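PDB 3S4K: putative esterase MT1895 from Mycobacterium tuberculosis, which probably hydrolyses acyl-CoA thioesters as a member of the PaaI thioesterase family, perhaps acting on 1,4-dihydroxy-2-naphthoyl-CoA. Local coordinates for residues 57-62 with 129-134. Numbering follows the deposited sequence.
Sequences GVYCAM and VVARGQ
Y59 reaches across to V130 and A131 where the central helix of the hot-dog fold, residues 56-75, is wrapped by the curved antiparallel sheet. V130 and A131 form a classic beta bulge opposite I122 of strand 115-123, and the bulge turns both side chains toward the helix. One long tyrosine can therefore span two consecutive strand residues, and its whole length is tightly packed. At the root of the ring, CG of Y59 is 3.7 Å from CB of A131. Alanine suits this place because, with the CA atoms of Y59 and A131 only 6.5 Å apart, its small CB can pack directly on CB and CG of the tyrosine. Farther out, CE1 and CZ of Y59 each lie 3.6 Å from CG2 of V130, a beta-branched residue that suits a strand and offers a methyl to the ring; the two side chains cross at about a right angle. With CG anti to the carbonyl carbon (chi1 -63°), Y59 sends its ring toward the bulge, while I122, V54 and I97 add apolar cover. By contrast, R132 points away from the helix and carries its guanidinium to the exposed surface, which suits a charged side chain. At the phenol end, the same V130 methyl, CG2, lies 3.6 Å from OH of Y59.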
loop_
_atom_site.group_PDB
_atom_site.type_symbol
_atom_site.label_atom_id
_atom_site.label_comp_id
_atom_site.label_asym_id
_atom_site.label_seq_id
_atom_site.Cartn_x
_atom_site.Cartn_y
_atom_site.Cartn_z
ATOM N N GLY A 57 5.061 -0.427 0.732
ATOM C CA GLY A 57 3.788 -0.793 1.357
ATOM C C GLY A 57 3.418 0.011 2.582
ATOM O O GLY A 57 2.237 0.220 2.852
ATOM N N VAL A 58 4.420 0.419 3.364
ATOM C CA VAL A 58 4.187 1.236 4.568
ATOM C C VAL A 58 3.570 2.573 4.199
ATOM O O VAL A 58 2.564 2.995 4.784
ATOM C CB VAL A 58 5.512 1.456 5.332
ATOM C CG1 VAL A 58 5.404 2.537 6.434
ATOM C CG2 VAL A 58 6.014 0.133 5.887
ATOM N N TYR A 59 4.153 3.213 3.191
ATOM C CA TYR A 59 3.620 4.466 2.660
ATOM C C TYR A 59 2.245 4.281 2.026
ATOM O O TYR A 59 1.345 5.077 2.275
ATOM C CB TYR A 59 4.558 5.095 1.630
ATOM C CG TYR A 59 5.909 5.497 2.183
ATOM C CD1 TYR A 59 6.016 6.232 3.348
ATOM C CD2 TYR A 59 7.074 5.192 1.498
ATOM C CE1 TYR A 59 7.255 6.604 3.857
ATOM C CE2 TYR A 59 8.323 5.564 1.989
ATOM C CZ TYR A 59 8.411 6.271 3.151
ATOM O OH TYR A 59 9.648 6.646 3.621
ATOM N N CYS A 60 2.092 3.268 1.182
ATOM C CA CYS A 60 0.750 2.918 0.700
ATOM C C CYS A 60 -0.288 2.845 1.815
ATOM O O CYS A 60 -1.377 3.383 1.704
ATOM C CB CYS A 60 0.793 1.608 -0.038
ATOM S SG CYS A 60 1.749 1.634 -1.551
ATOM N N ALA A 61 0.065 2.173 2.905
ATOM C CA ALA A 61 -0.852 1.964 4.004
ATOM C C ALA A 61 -1.171 3.245 4.763
ATOM O O ALA A 61 -2.316 3.526 5.130
ATOM C CB ALA A 61 -0.267 0.892 4.962
ATOM N N MET A 62 -0.132 4.030 4.996
ATOM C CA MET A 62 -0.252 5.354 5.623
ATOM C C MET A 62 -1.211 6.230 4.833
ATOM O O MET A 62 -2.135 6.856 5.381
ATOM C CB MET A 62 1.098 6.077 5.635
ATOM C CG MET A 62 1.988 5.825 6.821
ATOM S SD MET A 62 3.301 7.081 6.841
ATOM C CE MET A 62 2.466 8.541 7.452
ATOM N N VAL A 129 9.634 15.262 0.298
ATOM C CA VAL A 129 8.587 14.292 0.010
ATOM C C VAL A 129 9.224 12.925 -0.208
ATOM O O VAL A 129 10.143 12.776 -1.019
ATOM C CB VAL A 129 7.753 14.704 -1.222
ATOM C CG1 VAL A 129 6.721 13.643 -1.567
ATOM C CG2 VAL A 129 7.041 16.049 -0.977
ATOM N N VAL A 130 8.717 11.939 0.524
ATOM C CA VAL A 130 9.128 10.538 0.382
ATOM C C VAL A 130 8.130 9.700 -0.411
ATOM O O VAL A 130 8.552 8.769 -1.121
ATOM C CB VAL A 130 9.477 9.859 1.757
ATOM C CG1 VAL A 130 10.696 10.524 2.395
ATOM C CG2 VAL A 130 8.315 9.867 2.715
ATOM N N ALA A 131 6.842 10.022 -0.328
ATOM C CA ALA A 131 5.787 9.350 -1.095
ATOM C C ALA A 131 4.582 10.281 -1.203
ATOM O O ALA A 131 4.401 11.169 -0.349
ATOM C CB ALA A 131 5.399 8.006 -0.441
ATOM N N ARG A 132 3.762 10.092 -2.233
ATOM C CA ARG A 132 2.569 10.925 -2.466
ATOM C C ARG A 132 1.579 10.035 -3.172
ATOM O O ARG A 132 1.973 9.288 -4.064
ATOM C CB ARG A 132 2.941 12.133 -3.325
ATOM C CG ARG A 132 1.826 13.119 -3.719
ATOM C CD ARG A 132 2.372 14.098 -4.785
ATOM N NE ARG A 132 1.465 15.215 -5.062
ATOM C CZ ARG A 132 0.411 15.144 -5.866
ATOM N NH1 ARG A 132 0.105 14.001 -6.475
ATOM N NH2 ARG A 132 -0.352 16.212 -6.060
ATOM N N GLY A 133 0.315 10.088 -2.784
ATOM C CA GLY A 133 -0.662 9.154 -3.343
ATOM C C GLY A 133 -2.068 9.716 -3.348
ATOM O O GLY A 133 -2.366 10.668 -2.609
ATOM N N GLN A 134 -2.930 9.116 -4.159
ATOM C CA GLN A 134 -4.338 9.491 -4.214
ATOM C C GLN A 134 -5.164 8.274 -3.956
ATOM O O GLN A 134 -4.882 7.222 -4.512
ATOM C CB GLN A 134 -4.689 10.090 -5.555
ATOM C CG GLN A 134 -3.855 11.312 -5.749
ATOM C CD GLN A 134 -4.080 12.026 -7.025
ATOM O OE1 GLN A 134 -4.901 11.635 -7.856
ATOM N NE2 GLN A 134 -3.329 13.098 -7.201
#